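Local coordinates for (R)-specific secondary-alkylsulfatase (Pseudomonas sp., PDB 4AXH), which hydrolyses secondary alkyl sulfates enantioselectively, with strict inversion of configuration and two zinc ions in its active site, giving (S)-alcohols and sulfate, at residues Ala377-Arg382 with Ser421-Ala426. Sequence-based numbering, arbitrary orientation.
Sequences AFLNNR and STNLRA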
loop_
_atom_site.group_PDB
_atom_site.type_symbol
_atom_site.label_atom_id
_atom_site.label_comp_id
_atom_site.label_asym_id
_atom_site.label_seq_id
_atom_site.Cartn_x
_atom_site.Cartn_y
_atom_site.Cartn_z
ATOM N N ALA A 377 0.840 -0.194 -17.381
ATOM C CA ALA A 377 1.682 1.009 -17.354
ATOM C C ALA A 377 0.813 2.237 -17.349
ATOM O O ALA A 377 1.133 3.190 -16.633
ATOM C CB ALA A 377 2.639 1.038 -18.526
ATOM N N PHE A 378 -0.342 2.193 -18.050
ATOM C CA PHE A 378 -1.285 3.307 -18.065
ATOM C C PHE A 378 -1.845 3.553 -16.653
ATOM O O PHE A 378 -1.943 4.699 -16.203
ATOM C CB PHE A 378 -2.430 3.075 -19.066
ATOM C CG PHE A 378 -3.596 4.010 -18.921
ATOM C CD1 PHE A 378 -3.504 5.334 -19.346
ATOM C CD2 PHE A 378 -4.784 3.586 -18.321
ATOM C CE1 PHE A 378 -4.594 6.216 -19.212
ATOM C CE2 PHE A 378 -5.861 4.475 -18.152
ATOM C CZ PHE A 378 -5.754 5.791 -18.601
ATOM N N LEU A 379 -2.226 2.486 -15.971
ATOM C CA LEU A 379 -2.791 2.612 -14.641
ATOM C C LEU A 379 -1.835 3.335 -13.727
ATOM O O LEU A 379 -2.213 4.352 -13.161
ATOM C CB LEU A 379 -3.240 1.254 -14.075
ATOM C CG LEU A 379 -4.523 0.704 -14.655
ATOM C CD1 LEU A 379 -4.671 -0.775 -14.297
ATOM C CD2 LEU A 379 -5.731 1.511 -14.198
ATOM N N ASN A 380 -0.582 2.889 -13.701
ATOM C CA ASN A 380 0.473 3.490 -12.907
ATOM C C ASN A 380 0.769 4.941 -13.358
ATOM O O ASN A 380 0.610 5.876 -12.571
ATOM C CB ASN A 380 1.731 2.622 -13.001
ATOM C CG ASN A 380 2.827 3.074 -12.091
ATOM O OD1 ASN A 380 2.847 2.744 -10.899
ATOM N ND2 ASN A 380 3.759 3.854 -12.631
ATOM N N ASN A 381 1.150 5.115 -14.635
ATOM C CA ASN A 381 1.555 6.391 -15.202
ATOM C C ASN A 381 0.493 7.461 -15.271
ATOM O O ASN A 381 0.814 8.609 -14.995
ATOM C CB ASN A 381 2.255 6.213 -16.541
ATOM C CG ASN A 381 3.472 5.325 -16.531
ATOM O OD1 ASN A 381 4.227 5.231 -15.541
ATOM N ND2 ASN A 381 3.708 4.667 -17.661
ATOM N N ARG A 382 -0.761 7.128 -15.653
ATOM C CA ARG A 382 -1.815 8.151 -15.746
ATOM C C ARG A 382 -2.188 8.652 -14.352
ATOM O O ARG A 382 -2.335 9.865 -14.168
ATOM C CB ARG A 382 -3.039 7.651 -16.509
ATOM C CG ARG A 382 -4.264 8.596 -16.516
ATOM C CD ARG A 382 -4.488 9.331 -17.833
ATOM N NE ARG A 382 -3.665 10.527 -17.934
ATOM C CZ ARG A 382 -4.152 11.748 -18.081
ATOM N NH1 ARG A 382 -5.456 11.939 -18.171
ATOM N NH2 ARG A 382 -3.335 12.792 -18.148
ATOM N N SER A 421 -11.706 2.131 -12.128
ATOM C CA SER A 421 -11.909 3.100 -11.042
ATOM C C SER A 421 -11.141 2.670 -9.763
ATOM O O SER A 421 -10.330 3.443 -9.247
ATOM C CB SER A 421 -13.398 3.244 -10.760
ATOM O OG SER A 421 -13.960 1.979 -10.440
ATOM N N THR A 422 -11.359 1.405 -9.303
ATOM C CA THR A 422 -10.730 0.811 -8.120
ATOM C C THR A 422 -9.208 0.858 -8.222
ATOM O O THR A 422 -8.555 1.303 -7.269
ATOM C CB THR A 422 -11.242 -0.620 -7.948
ATOM O OG1 THR A 422 -12.667 -0.603 -7.968
ATOM C CG2 THR A 422 -10.689 -1.315 -6.703
ATOM N N ASN A 423 -8.656 0.406 -9.382
ATOM C CA ASN A 423 -7.228 0.357 -9.662
ATOM C C ASN A 423 -6.588 1.714 -9.699
ATOM O O ASN A 423 -5.475 1.841 -9.198
ATOM C CB ASN A 423 -6.940 -0.435 -10.925
ATOM C CG ASN A 423 -7.076 -1.932 -10.733
ATOM O OD1 ASN A 423 -7.090 -2.462 -9.595
ATOM N ND2 ASN A 423 -7.173 -2.651 -11.853
ATOM N N LEU A 424 -7.269 2.731 -10.263
ATOM C CA LEU A 424 -6.737 4.112 -10.260
ATOM C C LEU A 424 -6.663 4.626 -8.810
ATOM O O LEU A 424 -5.642 5.179 -8.402
ATOM C CB LEU A 424 -7.577 5.076 -11.126
ATOM C CG LEU A 424 -7.574 4.842 -12.634
ATOM C CD1 LEU A 424 -8.686 5.578 -13.261
ATOM C CD2 LEU A 424 -6.244 5.231 -13.289
ATOM N N ARG A 425 -7.718 4.358 -8.021
ATOM C CA ARG A 425 -7.792 4.710 -6.601
ATOM C C ARG A 425 -6.672 3.979 -5.865
ATOM O O ARG A 425 -5.962 4.614 -5.102
ATOM C CB ARG A 425 -9.213 4.422 -6.029
ATOM C CG ARG A 425 -10.268 5.402 -6.593
ATOM C CD ARG A 425 -11.643 5.390 -5.950
ATOM N NE ARG A 425 -12.537 4.442 -6.592
ATOM C CZ ARG A 425 -13.702 4.740 -7.152
ATOM N NH1 ARG A 425 -14.174 5.976 -7.105
ATOM N NH2 ARG A 425 -14.418 3.799 -7.734
ATOM N N ALA A 426 -6.428 2.690 -6.205
ATOM C CA ALA A 426 -5.370 1.843 -5.649
ATOM C C ALA A 426 -3.972 2.418 -5.845
ATOM O O ALA A 426 -3.159 2.351 -4.910
ATOM C CB ALA A 426 -5.450 0.406 -6.214
#
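Leu379 and Leu424 mark the nearest approach of two helical turns, with CA atoms 6.1 Å apart, on helices 362-388 and 420-431. The pair illustrates how one leucine can serve two neighbours at once: the fork of Leu379 sits over Asn423 with both methyls, and CD2 also reaches Leu424. Leu379 CD2 meets the CD2 methyl of Leu424 at 3.9 Å, the two side chains crossing at about a right angle; Leu379 CD2 also lies 4.0 Å from Asn423 CB. The other methyl, Leu379 CD1, rests against the amide end of Asn423, 4.0 Å from ND2. In both leucines CG stands anti to the carbonyl carbon (chi1 -75° in Leu379, -67° in Leu424), which brings the branched ends toward the facing helix.

Asn423 is two-sided: its CB completes this apolar patch, while its buried amide turns to the sulfate-binding loop, OD1 accepting from Leu319 N and ND2 donating to His317 O. Both bonds fix the group's rotation, consistent with a second-shell role in positioning the loop. Leu379 and Asn423 also touch Met316. Segment 421-426 belongs to the alkyl sulfatase dimerisation region; Leu424 packs on helix 393-400, and Arg425 salt-bridges Asp443 of the second subunit, setting the contact between sulfate site and dimer partner.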